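PDB 4KRG: phosphoethanolamine N-methyltransferase 1 from Haemonchus contortus, which catalyses S-adenosylmethionine-dependent methylation of phosphoethanolamine, probably the first methylation step on the nematode route to phosphocholine. Local coordinates for residues I140-L144 / Y155-R159; F188-K194 / E332-R336; I282-A286 / L460-A464; S314-E319 / Q345-V350. Numbering follows the deposited sequence.

Contact 1 of 4, residues I140-L144 / Y155-R159; sequences IEFLL and YIHLR
The helix at residues 140-144 (phi/psi near -65/-40) packs alongside the strand at 155-159 (near -130/140), running nearly antiparallel to it (152°). Their axes come no nearer than 12.1 Å, and the closest CA pair is Leu143 with Ile156 at 9.2 Å, so side chains alone span the gap. Ile140 and Glu141, within helix 136-149, face other parts of the fold; Ile140 O accepts from Leu144 N at 3.0 Å. Phe142 (chi1 t) points toward the strand, and its CE2 lies 4.1 Å from Ile156 CD1 and 4.2 Å from Leu158 CD2. Leu143 leaves the helix sideways, but its m,t rotamer brings CD2 to 3.9 Å from Ile156 CD1 and 4.2 Å from Leu158 CD1. On the strand, alternation sends Ile156 (t,t) and Leu158 (chi1 m, chi2 134°) toward the helix. All four touching residues are buried, forming part of the apolar layer between helix and sheet of a beta-alpha-beta unit in the Rossmann-like methyltransferase fold. Helix 136-149 links parallel strands 122-126 and 154-161; strand 231-240 pairs antiparallel on the other edge of 154-161, while helices 189-198 and 249-271 flank helix 136-149 through Leu195 and Leu252.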
loop_
_atom_site.group_PDB
_atom_site.type_symbol
_atom_site.label_atom_id
_atom_site.label_comp_id
_atom_site.label_asym_id
_atom_site.label_seq_id
_atom_site.Cartn_x
_atom_site.Cartn_y
_atom_site.Cartn_z
ATOM N N ILE A 140 -0.875 15.062 9.566
ATOM C CA ILE A 140 -2.273 15.414 9.357
ATOM C C ILE A 140 -2.376 16.825 8.778
ATOM O O ILE A 140 -3.106 17.062 7.813
ATOM C CB ILE A 140 -3.076 15.303 10.665
ATOM C CG1 ILE A 140 -3.072 13.852 11.153
ATOM C CG2 ILE A 140 -4.498 15.780 10.455
ATOM C CD1 ILE A 140 -3.382 13.681 12.628
ATOM N N GLU A 141 -1.617 17.750 9.355
ATOM C CA GLU A 141 -1.605 19.129 8.889
ATOM C C GLU A 141 -1.054 19.228 7.471
ATOM O O GLU A 141 -1.553 20.004 6.663
ATOM C CB GLU A 141 -0.824 20.017 9.864
ATOM C CG GLU A 141 -1.516 20.157 11.218
ATOM C CD GLU A 141 -0.750 21.031 12.196
ATOM O OE1 GLU A 141 -1.360 21.497 13.183
ATOM O OE2 GLU A 141 0.464 21.243 11.988
ATOM N N PHE A 142 -0.036 18.432 7.163
ATOM C CA PHE A 142 0.489 18.387 5.806
ATOM C C PHE A 142 -0.572 17.919 4.823
ATOM O O PHE A 142 -0.707 18.474 3.736
ATOM C CB PHE A 142 1.719 17.479 5.702
ATOM C CG PHE A 142 2.155 17.228 4.283
ATOM C CD1 PHE A 142 2.901 18.175 3.595
ATOM C CD2 PHE A 142 1.796 16.063 3.627
ATOM C CE1 PHE A 142 3.297 17.956 2.282
ATOM C CE2 PHE A 142 2.187 15.838 2.319
ATOM C CZ PHE A 142 2.941 16.786 1.646
ATOM N N LEU A 143 -1.327 16.894 5.207
ATOM C CA LEU A 143 -2.307 16.296 4.300
ATOM C C LEU A 143 -3.527 17.179 4.074
ATOM O O LEU A 143 -4.118 17.162 2.998
ATOM C CB LEU A 143 -2.729 14.911 4.786
ATOM C CG LEU A 143 -1.628 13.853 4.702
ATOM C CD1 LEU A 143 -2.045 12.591 5.436
ATOM C CD2 LEU A 143 -1.277 13.541 3.254
ATOM N N LEU A 144 -3.905 17.949 5.088
ATOM C CA LEU A 144 -4.973 18.930 4.923
ATOM C C LEU A 144 -4.517 20.097 4.042
ATOM O O LEU A 144 -5.317 20.696 3.330
ATOM C CB LEU A 144 -5.480 19.428 6.280
ATOM C CG LEU A 144 -6.271 18.407 7.115
ATOM C CD1 LEU A 144 -6.503 18.905 8.529
ATOM C CD2 LEU A 144 -7.600 18.087 6.455
ATOM N N TYR A 155 -4.052 14.584 -7.642
ATOM C CA TYR A 155 -3.482 13.423 -6.971
ATOM C C TYR A 155 -2.371 13.805 -6.007
ATOM O O TYR A 155 -1.738 14.853 -6.149
ATOM C CB TYR A 155 -2.880 12.478 -7.996
ATOM C CG TYR A 155 -3.865 11.724 -8.854
ATOM C CD1 TYR A 155 -4.293 10.457 -8.494
ATOM C CD2 TYR A 155 -4.326 12.260 -10.049
ATOM C CE1 TYR A 155 -5.168 9.753 -9.291
ATOM C CE2 TYR A 155 -5.199 11.562 -10.852
ATOM C CZ TYR A 155 -5.614 10.311 -10.470
ATOM O OH TYR A 155 -6.482 9.618 -11.270
ATOM N N ILE A 156 -2.136 12.939 -5.025
ATOM C CA ILE A 156 -0.957 13.030 -4.178
ATOM C C ILE A 156 -0.282 11.664 -4.147
ATOM O O ILE A 156 -0.948 10.633 -4.034
ATOM C CB ILE A 156 -1.283 13.555 -2.744
ATOM C CG1 ILE A 156 -0.055 13.472 -1.838
ATOM C CG2 ILE A 156 -2.465 12.820 -2.128
ATOM C CD1 ILE A 156 -0.259 14.137 -0.491
ATOM N N HIS A 157 1.035 11.661 -4.305
ATOM C CA HIS A 157 1.802 10.438 -4.163
ATOM C C HIS A 157 2.584 10.502 -2.861
ATOM O O HIS A 157 3.246 11.501 -2.576
ATOM C CB HIS A 157 2.778 10.255 -5.325
ATOM C CG HIS A 157 3.688 9.076 -5.157
ATOM N ND1 HIS A 157 4.862 9.141 -4.443
ATOM C CD2 HIS A 157 3.583 7.803 -5.608
ATOM C CE1 HIS A 157 5.448 7.953 -4.456
ATOM N NE2 HIS A 157 4.690 7.126 -5.151
ATOM N N LEU A 158 2.516 9.427 -2.081
ATOM C CA LEU A 158 3.334 9.306 -0.883
ATOM C C LEU A 158 4.017 7.950 -0.885
ATOM O O LEU A 158 3.486 6.990 -1.415
ATOM C CB LEU A 158 2.473 9.461 0.362
ATOM C CG LEU A 158 1.695 10.779 0.416
ATOM C CD1 LEU A 158 0.251 10.516 0.806
ATOM C CD2 LEU A 158 2.339 11.734 1.393
ATOM N N ARG A 159 5.206 7.889 -0.305
ATOM C CA ARG A 159 5.936 6.640 -0.152
ATOM C C ARG A 159 6.683 6.725 1.163
ATOM O O ARG A 159 7.415 7.686 1.401
ATOM C CB ARG A 159 6.937 6.456 -1.289
ATOM C CG ARG A 159 7.782 5.194 -1.149
ATOM C CD ARG A 159 9.132 5.446 -0.489
ATOM N NE ARG A 159 9.997 4.277 -0.628
ATOM C CZ ARG A 159 10.740 4.021 -1.701
ATOM N NH1 ARG A 159 10.740 4.857 -2.735
ATOM N NH2 ARG A 159 11.487 2.929 -1.739
#

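Contact 2 of 4, residues F188-K194 / E332-R336; sequences FSSLYIK and EYLYR
Phe188 is extended (phi/psi -73/140) and leads into a helix running through Lys194; residues 332-336 open a second helix. The helices are nearly antiparallel, with a signed crossing angle of 153°, and approach to 8.6 Å between axes. The backbones come closest at Ser190 and Glu332, CA atoms 4.9 Å apart; Ser190 CB lies 3.4 Å from Glu332 O. One turn further along the helix, Ile193 CG2 lies 3.5 Å from Glu332 CG and Ile193 CD1 3.7 Å from CE2 of Tyr335 (chi1 t). Arg336 (chi1 t, chi2 m) lays its guanidinium over the Phe188 ring, a cation-pi pair with CZ 4.0 Å from the ring centroid and 28° off its normal; Asp268 forms a salt bridge with the same group. At the other end Lys194 (m,t,p,p) places CE 3.3 Å from Tyr333 OH, itself hydrogen-bonded to Glu263. Water 1 joins Lys194 NZ (2.7 Å) to OE1 (2.8 Å) of Glu332 (chi1 m, chi2 93°). The contact joins the methyltransferase half, via helix 189-198, to a second Rossmann-like half, via helix 332-345. Its 529 Å² of buried surface implies a mixed interface, in which apolar packing of Ile193 on Tyr335 sits beside charged groups (Lys194, Glu332, Arg336) that have further partners in Trp260, Arg197 and Asp268 respectively.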
loop_
_atom_site.group_PDB
_atom_site.type_symbol
_atom_site.label_atom_id
_atom_site.label_comp_id
_atom_site.label_asym_id
_atom_site.label_seq_id
_atom_site.Cartn_x
_atom_site.Cartn_y
_atom_site.Cartn_z
ATOM N N PHE A 188 3.157 2.053 10.905
ATOM C CA PHE A 188 2.552 0.918 10.220
ATOM C C PHE A 188 1.879 1.396 8.940
ATOM O O PHE A 188 1.245 2.449 8.932
ATOM C CB PHE A 188 1.489 0.267 11.100
ATOM C CG PHE A 188 1.966 -0.094 12.471
ATOM C CD1 PHE A 188 3.255 -0.557 12.679
ATOM C CD2 PHE A 188 1.113 0.021 13.553
ATOM C CE1 PHE A 188 3.686 -0.896 13.952
ATOM C CE2 PHE A 188 1.531 -0.319 14.825
ATOM C CZ PHE A 188 2.821 -0.777 15.025
ATOM N N SER A 189 2.009 0.613 7.870
ATOM C CA SER A 189 1.409 0.938 6.574
ATOM C C SER A 189 -0.085 1.189 6.678
ATOM O O SER A 189 -0.630 2.045 5.986
ATOM C CB SER A 189 1.647 -0.198 5.585
ATOM O OG SER A 189 1.292 -1.438 6.164
ATOM N N SER A 190 -0.745 0.431 7.548
ATOM C CA SER A 190 -2.192 0.531 7.717
ATOM C C SER A 190 -2.633 1.914 8.209
ATOM O O SER A 190 -3.732 2.372 7.893
ATOM C CB SER A 190 -2.679 -0.553 8.671
ATOM O OG SER A 190 -1.931 -0.529 9.867
ATOM N N LEU A 191 -1.771 2.577 8.972
ATOM C CA LEU A 191 -2.094 3.883 9.541
ATOM C C LEU A 191 -2.138 4.970 8.478
ATOM O O LEU A 191 -2.948 5.900 8.542
ATOM C CB LEU A 191 -1.076 4.258 10.613
ATOM C CG LEU A 191 -0.982 3.260 11.763
ATOM C CD1 LEU A 191 -0.064 3.778 12.852
ATOM C CD2 LEU A 191 -2.357 2.987 12.321
ATOM N N TYR A 192 -1.243 4.869 7.507
ATOM C CA TYR A 192 -1.244 5.826 6.424
ATOM C C TYR A 192 -2.521 5.657 5.610
ATOM O O TYR A 192 -3.225 6.626 5.358
ATOM C CB TYR A 192 0.001 5.653 5.567
ATOM C CG TYR A 192 1.275 6.138 6.224
ATOM C CD1 TYR A 192 1.425 7.473 6.584
ATOM C CD2 TYR A 192 2.341 5.275 6.449
ATOM C CE1 TYR A 192 2.596 7.930 7.163
ATOM C CE2 TYR A 192 3.518 5.727 7.021
ATOM C CZ TYR A 192 3.634 7.054 7.375
ATOM O OH TYR A 192 4.790 7.507 7.954
ATOM N N ILE A 193 -2.839 4.422 5.232
ATOM C CA ILE A 193 -4.043 4.155 4.441
ATOM C C ILE A 193 -5.300 4.648 5.159
ATOM O O ILE A 193 -6.119 5.350 4.573
ATOM C CB ILE A 193 -4.205 2.655 4.112
ATOM C CG1 ILE A 193 -2.974 2.123 3.376
ATOM C CG2 ILE A 193 -5.458 2.427 3.283
ATOM C CD1 ILE A 193 -2.872 0.602 3.390
ATOM N N LYS A 194 -5.441 4.299 6.433
ATOM C CA LYS A 194 -6.620 4.695 7.199
ATOM C C LYS A 194 -6.727 6.208 7.369
ATOM O O LYS A 194 -7.817 6.764 7.269
ATOM C CB LYS A 194 -6.668 3.978 8.553
ATOM C CG LYS A 194 -6.909 2.472 8.433
ATOM C CD LYS A 194 -7.180 1.808 9.778
ATOM C CE LYS A 194 -8.576 2.119 10.299
ATOM N NZ LYS A 194 -9.630 1.693 9.342
ATOM N N GLU A 332 -7.178 -2.996 5.901
ATOM C CA GLU A 332 -5.882 -2.370 6.182
ATOM C C GLU A 332 -5.042 -3.091 7.235
ATOM O O GLU A 332 -3.845 -3.291 7.047
ATOM C CB GLU A 332 -6.062 -0.906 6.600
ATOM C CG GLU A 332 -6.612 -0.005 5.516
ATOM C CD GLU A 332 -8.127 0.133 5.565
ATOM O OE1 GLU A 332 -8.799 -0.769 6.102
ATOM O OE2 GLU A 332 -8.647 1.153 5.065
ATOM N N TYR A 333 -5.674 -3.477 8.341
ATOM C CA TYR A 333 -4.951 -4.075 9.455
ATOM C C TYR A 333 -4.442 -5.452 9.091
ATOM O O TYR A 333 -3.396 -5.883 9.566
ATOM C CB TYR A 333 -5.851 -4.197 10.679
ATOM C CG TYR A 333 -6.240 -2.884 11.310
ATOM C CD1 TYR A 333 -5.327 -1.845 11.427
ATOM C CD2 TYR A 333 -7.520 -2.689 11.797
ATOM C CE1 TYR A 333 -5.687 -0.645 12.014
ATOM C CE2 TYR A 333 -7.888 -1.498 12.385
ATOM C CZ TYR A 333 -6.968 -0.477 12.489
ATOM O OH TYR A 333 -7.344 0.708 13.073
ATOM N N LEU A 334 -5.202 -6.143 8.251
ATOM C CA LEU A 334 -4.877 -7.512 7.876
ATOM C C LEU A 334 -3.841 -7.501 6.753
ATOM O O LEU A 334 -2.970 -8.362 6.682
ATOM C CB LEU A 334 -6.152 -8.274 7.505
ATOM C CG LEU A 334 -7.248 -8.103 8.569
ATOM C CD1 LEU A 334 -8.520 -8.842 8.228
ATOM C CD2 LEU A 334 -6.761 -8.530 9.926
ATOM N N TYR A 335 -3.915 -6.486 5.903
ATOM C CA TYR A 335 -2.889 -6.257 4.891
ATOM C C TYR A 335 -1.529 -6.027 5.547
ATOM O O TYR A 335 -0.523 -6.590 5.110
ATOM C CB TYR A 335 -3.298 -5.083 4.000
ATOM C CG TYR A 335 -2.204 -4.400 3.197
ATOM C CD1 TYR A 335 -1.659 -4.995 2.065
ATOM C CD2 TYR A 335 -1.779 -3.124 3.532
ATOM C CE1 TYR A 335 -0.683 -4.344 1.318
ATOM C CE2 TYR A 335 -0.814 -2.463 2.792
ATOM C CZ TYR A 335 -0.267 -3.075 1.691
ATOM O OH TYR A 335 0.687 -2.405 0.962
ATOM N N ARG A 336 -1.498 -5.210 6.597
ATOM C CA ARG A 336 -0.263 -4.984 7.339
ATOM C C ARG A 336 0.325 -6.329 7.816
ATOM O O ARG A 336 1.520 -6.582 7.654
ATOM C CB ARG A 336 -0.512 -4.001 8.503
ATOM C CG ARG A 336 0.698 -3.633 9.405
ATOM C CD ARG A 336 1.174 -4.808 10.269
ATOM N NE ARG A 336 1.526 -4.514 11.652
ATOM C CZ ARG A 336 2.702 -4.040 12.044
ATOM N NH1 ARG A 336 3.643 -3.748 11.153
ATOM N NH2 ARG A 336 2.927 -3.839 13.329
HETATM O O HOH W 1 -10.189 -0.851 8.476
#

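Contact 3 of 4, residues I282-A286 / L460-A464; sequences IFSNA and LLIKA
Strand 460-464 has regular beta conformation, its side chains alternating between two faces, and residues 282-286, helical at Ile282 and Phe283 and then turning through to Ala286, approach one of them. Leu460 faces the opposite side, toward Val416 of helix 413-422. Leu461 (t,p) points back at residues 282-286 and loses 91 Å² to them: its CD2 is 3.5 Å from Ala286 CB, 3.5 Å from Ile282 O and 4.2 Å from Ile282 CG2, while its CD1 lies 4.3 Å from CD1 of Phe283, whose CA-to-CB bond points away although its ring comes nearer. Ile462 again turns away, onto Val416 and Met420. This strand is the reversed one of the second Rossmann-like half, running antiparallel between 400-408 and 428-432 as in class I methyltransferases; residues 282-286 cover one face of that sheet and helix 413-422 the other. The nearest CA atoms across the segments are those of Lys463 and Ala286, 7.1 Å apart. The lysine side chain (m,t,p,p) curls so that Lys463 NZ donates a short 2.6 Å hydrogen bond to Ala286 O. The turn presenting that carbonyl is held by Ala286 N to Phe283 O at 3.1 Å. Ala464 returns to the far face and touches Met420.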
loop_
_atom_site.group_PDB
_atom_site.type_symbol
_atom_site.label_atom_id
_atom_site.label_comp_id
_atom_site.label_asym_id
_atom_site.label_seq_id
_atom_site.Cartn_x
_atom_site.Cartn_y
_atom_site.Cartn_z
ATOM N N ILE A 282 -8.339 -27.502 2.544
ATOM C CA ILE A 282 -9.481 -27.421 1.633
ATOM C C ILE A 282 -9.049 -27.167 0.194
ATOM O O ILE A 282 -9.464 -27.870 -0.722
ATOM C CB ILE A 282 -10.446 -26.300 2.047
ATOM C CG1 ILE A 282 -10.904 -26.486 3.497
ATOM C CG2 ILE A 282 -11.620 -26.234 1.094
ATOM C CD1 ILE A 282 -11.532 -27.815 3.777
ATOM N N PHE A 283 -8.211 -26.155 0.005
ATOM C CA PHE A 283 -7.713 -25.790 -1.317
ATOM C C PHE A 283 -6.831 -26.879 -1.915
ATOM O O PHE A 283 -6.623 -26.920 -3.127
ATOM C CB PHE A 283 -6.918 -24.480 -1.252
ATOM C CG PHE A 283 -7.772 -23.229 -1.267
ATOM C CD1 PHE A 283 -8.578 -22.925 -2.361
ATOM C CD2 PHE A 283 -7.729 -22.330 -0.207
ATOM C CE1 PHE A 283 -9.348 -21.771 -2.384
ATOM C CE2 PHE A 283 -8.498 -21.175 -0.224
ATOM C CZ PHE A 283 -9.305 -20.893 -1.319
ATOM N N SER A 284 -6.302 -27.749 -1.064
ATOM C CA SER A 284 -5.421 -28.824 -1.518
ATOM C C SER A 284 -6.125 -29.782 -2.478
ATOM O O SER A 284 -5.487 -30.398 -3.331
ATOM C CB SER A 284 -4.848 -29.594 -0.329
ATOM O OG SER A 284 -5.826 -30.435 0.248
ATOM N N ASN A 285 -7.441 -29.900 -2.355
ATOM C CA ASN A 285 -8.181 -30.809 -3.222
ATOM C C ASN A 285 -8.821 -30.146 -4.443
ATOM O O ASN A 285 -9.645 -30.766 -5.114
ATOM C CB ASN A 285 -9.236 -31.589 -2.435
ATOM C CG ASN A 285 -9.406 -33.011 -2.943
ATOM O OD1 ASN A 285 -8.426 -33.736 -3.134
ATOM N ND2 ASN A 285 -10.649 -33.411 -3.182
ATOM N N ALA A 286 -8.436 -28.903 -4.736
ATOM C CA ALA A 286 -8.976 -28.186 -5.895
ATOM C C ALA A 286 -7.907 -27.473 -6.714
ATOM O O ALA A 286 -8.125 -27.136 -7.877
ATOM C CB ALA A 286 -10.044 -27.202 -5.472
ATOM N N LEU A 460 -18.611 -23.848 0.148
ATOM C CA LEU A 460 -18.560 -24.459 -1.167
ATOM C C LEU A 460 -17.177 -24.247 -1.753
ATOM O O LEU A 460 -16.581 -23.173 -1.609
ATOM C CB LEU A 460 -19.601 -23.835 -2.097
ATOM C CG LEU A 460 -21.072 -23.912 -1.690
ATOM C CD1 LEU A 460 -21.933 -23.155 -2.689
ATOM C CD2 LEU A 460 -21.528 -25.358 -1.579
ATOM N N LEU A 461 -16.662 -25.274 -2.412
ATOM C CA LEU A 461 -15.407 -25.160 -3.128
ATOM C C LEU A 461 -15.762 -25.236 -4.598
ATOM O O LEU A 461 -16.351 -26.215 -5.048
ATOM C CB LEU A 461 -14.470 -26.301 -2.744
ATOM C CG LEU A 461 -13.045 -26.271 -3.291
ATOM C CD1 LEU A 461 -12.328 -25.006 -2.857
ATOM C CD2 LEU A 461 -12.285 -27.497 -2.812
ATOM N N ILE A 462 -15.426 -24.188 -5.338
ATOM C CA ILE A 462 -15.833 -24.079 -6.733
ATOM C C ILE A 462 -14.620 -23.955 -7.661
ATOM O O ILE A 462 -13.665 -23.240 -7.354
ATOM C CB ILE A 462 -16.778 -22.877 -6.927
ATOM C CG1 ILE A 462 -17.947 -22.971 -5.940
ATOM C CG2 ILE A 462 -17.277 -22.809 -8.364
ATOM C CD1 ILE A 462 -18.671 -21.678 -5.715
ATOM N N LYS A 463 -14.660 -24.675 -8.781
ATOM C CA LYS A 463 -13.636 -24.575 -9.810
ATOM C C LYS A 463 -14.326 -24.254 -11.127
ATOM O O LYS A 463 -15.389 -24.805 -11.420
ATOM C CB LYS A 463 -12.867 -25.893 -9.940
ATOM C CG LYS A 463 -12.116 -26.320 -8.687
ATOM C CD LYS A 463 -11.627 -27.760 -8.776
ATOM C CE LYS A 463 -10.771 -28.006 -10.010
ATOM N NZ LYS A 463 -9.579 -27.118 -10.072
ATOM N N ALA A 464 -13.731 -23.357 -11.908
ATOM C CA ALA A 464 -14.238 -23.023 -13.234
ATOM C C ALA A 464 -13.134 -22.393 -14.073
ATOM O O ALA A 464 -11.977 -22.358 -13.666
ATOM C CB ALA A 464 -15.443 -22.088 -13.141
#

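Contact 4 of 4, residues S314-E319 / Q345-V350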
loop_
_atom_site.group_PDB
_atom_site.type_symbol
_atom_site.label_atom_id
_atom_site.label_comp_id
_atom_site.label_asym_id
_atom_site.label_seq_id
_atom_site.Cartn_x
_atom_site.Cartn_y
_atom_site.Cartn_z
ATOM N N SER A 314 -0.849 -17.704 0.589
ATOM C CA SER A 314 -0.140 -17.381 -0.640
ATOM C C SER A 314 1.315 -17.832 -0.611
ATOM O O SER A 314 1.901 -18.139 -1.652
ATOM C CB SER A 314 -0.249 -15.882 -0.936
ATOM O OG SER A 314 -1.569 -15.549 -1.330
ATOM N N HIS A 315 1.904 -17.872 0.579
ATOM C CA HIS A 315 3.263 -18.361 0.698
ATOM C C HIS A 315 3.330 -19.848 0.402
ATOM O O HIS A 315 4.221 -20.298 -0.309
ATOM C CB HIS A 315 3.866 -18.015 2.056
ATOM C CG HIS A 315 4.424 -16.626 2.112
ATOM N ND1 HIS A 315 3.684 -15.540 2.520
ATOM C CD2 HIS A 315 5.645 -16.148 1.775
ATOM C CE1 HIS A 315 4.425 -14.452 2.444
ATOM N NE2 HIS A 315 5.621 -14.790 1.996
ATOM N N LEU A 316 2.371 -20.606 0.919
ATOM C CA LEU A 316 2.318 -22.034 0.632
ATOM C C LEU A 316 2.000 -22.274 -0.844
ATOM O O LEU A 316 2.528 -23.200 -1.464
ATOM C CB LEU A 316 1.284 -22.720 1.523
ATOM C CG LEU A 316 1.154 -24.223 1.300
ATOM C CD1 LEU A 316 2.450 -24.908 1.702
ATOM C CD2 LEU A 316 -0.012 -24.771 2.086
ATOM N N LEU A 317 1.142 -21.430 -1.406
ATOM C CA LEU A 317 0.829 -21.508 -2.821
ATOM C C LEU A 317 2.102 -21.377 -3.646
ATOM O O LEU A 317 2.429 -22.259 -4.424
ATOM C CB LEU A 317 -0.165 -20.418 -3.203
ATOM C CG LEU A 317 -0.787 -20.569 -4.586
ATOM C CD1 LEU A 317 -1.574 -21.852 -4.657
ATOM C CD2 LEU A 317 -1.692 -19.385 -4.887
ATOM N N ALA A 318 2.830 -20.282 -3.451
ATOM C CA ALA A 318 4.081 -20.059 -4.164
ATOM C C ALA A 318 5.094 -21.181 -3.950
ATOM O O ALA A 318 5.832 -21.549 -4.863
ATOM C CB ALA A 318 4.683 -18.736 -3.761
ATOM N N GLU A 319 5.147 -21.717 -2.737
ATOM C CA GLU A 319 6.104 -22.780 -2.438
ATOM C C GLU A 319 5.765 -24.070 -3.164
ATOM O O GLU A 319 6.608 -24.647 -3.848
ATOM C CB GLU A 319 6.184 -23.055 -0.935
ATOM C CG GLU A 319 7.140 -24.198 -0.617
ATOM C CD GLU A 319 7.122 -24.616 0.835
ATOM O OE1 GLU A 319 6.097 -24.389 1.512
ATOM O OE2 GLU A 319 8.137 -25.181 1.297
ATOM N N GLN A 345 9.303 -14.194 5.856
ATOM C CA GLN A 345 9.512 -15.323 4.953
ATOM C C GLN A 345 10.576 -15.041 3.895
ATOM O O GLN A 345 11.372 -15.917 3.562
ATOM C CB GLN A 345 8.198 -15.747 4.297
ATOM C CG GLN A 345 7.116 -16.106 5.298
ATOM C CD GLN A 345 7.484 -17.295 6.166
ATOM O OE1 GLN A 345 8.079 -18.262 5.692
ATOM N NE2 GLN A 345 7.135 -17.228 7.446
ATOM N N LYS A 346 10.595 -13.821 3.370
ATOM C CA LYS A 346 11.549 -13.452 2.332
ATOM C C LYS A 346 11.492 -14.377 1.116
ATOM O O LYS A 346 12.522 -14.862 0.655
ATOM C CB LYS A 346 12.969 -13.380 2.895
ATOM C CG LYS A 346 13.084 -12.431 4.063
ATOM C CD LYS A 346 14.528 -12.129 4.438
ATOM C CE LYS A 346 14.594 -11.236 5.676
ATOM N NZ LYS A 346 13.895 -11.858 6.841
ATOM N N ASP A 347 10.277 -14.624 0.625
ATOM C CA ASP A 347 10.056 -15.273 -0.665
ATOM C C ASP A 347 9.594 -14.188 -1.628
ATOM O O ASP A 347 8.444 -13.741 -1.565
ATOM C CB ASP A 347 8.987 -16.361 -0.557
ATOM C CG ASP A 347 8.826 -17.158 -1.845
ATOM O OD1 ASP A 347 9.204 -16.646 -2.919
ATOM O OD2 ASP A 347 8.321 -18.303 -1.789
ATOM N N GLN A 348 10.490 -13.779 -2.523
ATOM C CA GLN A 348 10.251 -12.637 -3.394
ATOM C C GLN A 348 9.138 -12.887 -4.412
ATOM O O GLN A 348 8.643 -11.957 -5.053
ATOM C CB GLN A 348 11.550 -12.224 -4.099
ATOM C CG GLN A 348 12.090 -13.251 -5.081
ATOM C CD GLN A 348 11.489 -13.125 -6.475
ATOM O OE1 GLN A 348 11.188 -12.023 -6.942
ATOM N NE2 GLN A 348 11.308 -14.257 -7.141
ATOM N N ARG A 349 8.742 -14.143 -4.554
ATOM C CA ARG A 349 7.681 -14.496 -5.481
ATOM C C ARG A 349 6.305 -14.062 -4.982
ATOM O O ARG A 349 5.355 -14.016 -5.757
ATOM C CB ARG A 349 7.684 -16.002 -5.729
ATOM C CG ARG A 349 8.969 -16.543 -6.330
ATOM C CD ARG A 349 8.932 -18.049 -6.374
ATOM N NE ARG A 349 8.839 -18.600 -5.026
ATOM C CZ ARG A 349 8.820 -19.895 -4.732
ATOM N NH1 ARG A 349 8.893 -20.809 -5.693
ATOM N NH2 ARG A 349 8.731 -20.276 -3.465
ATOM N N VAL A 350 6.205 -13.753 -3.690
ATOM C CA VAL A 350 4.916 -13.433 -3.076
ATOM C C VAL A 350 4.795 -11.936 -2.844
ATOM O O VAL A 350 5.675 -11.328 -2.236
ATOM C CB VAL A 350 4.715 -14.172 -1.728
ATOM C CG1 VAL A 350 3.387 -13.787 -1.106
ATOM C CG2 VAL A 350 4.761 -15.667 -1.933
HETATM O O HOH W 2 6.683 -18.893 0.202
HETATM O O HOH W 3 7.575 -13.130 1.336
HETATM O O HOH W 4 9.139 -23.644 -4.558
#
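An Asx turn overlapping a type I beta turn shapes the 345-350 connection, which leads from helix 332-345 into strand 350-354 of the second Rossmann-like half and packs on helix 314-321, the crossover between strands 297-302 and 324-329. Lys346 leaves helix 332-345 with positive phi (55°). Asp347 OD1 then accepts from Arg349 N at 3.0 Å and Val350 N donates to Asp347 O at 3.1 Å, which define the two turns. The Asp347 carboxylate also holds the Arg349 side chain, by NE to OD1 at 2.9 Å and an NH2 to OD2 salt bridge at 2.6 Å. The His315 ring is sandwiched between the helix end and the strand start by two CH-pi contacts: Gln345 CG over one face and Val350 CG1 over the opposite face, each 4.0 Å from the centroid and 18° off the normal. Ala318, one helical turn on, puts its CB 3.6 Å from Val350 CG2, an apolar contact between two buried side chains. Arg349 lies over Ala318 O with its guanidinium face, NH1 3.3 Å away but at an angle too poor for a hydrogen bond. Polar links between the segments run through solvent: water 2 donates to His315 O at 2.9 Å and Asp347 OD2 at 2.6 Å, water 3 lies 2.6 Å from His315 NE2 and 3.2 Å from Asp347 N, and water 4 joins Glu319 O at 2.8 Å to Arg349 NH1 at 3.1 Å.

In the fold
Contacts 1, 3 and 4 lie within the two Rossmann-like halves and contact 2 between them. Contact 1 is in the catalytic half, where the Phe142 side chain is about 8 Å from bound S-adenosylhomocysteine and that of Leu158 about 13 Å from phosphoethanolamine. Strand 154-161 is followed in the chain by helix 189-198 of contact 2, whose centre is 16 Å from that of contact 1; a sodium ion lies about 3 Å from the Ser189 side chain. Helix 332-345, opened by contact 2, ends at the turn of contact 4, 21 Å away between centres. Contacts 3 and 4 share the second half, centres 20 Å apart; contacts 1 and 3, 42 Å apart between centres, lie on opposite sides of the chain's centre.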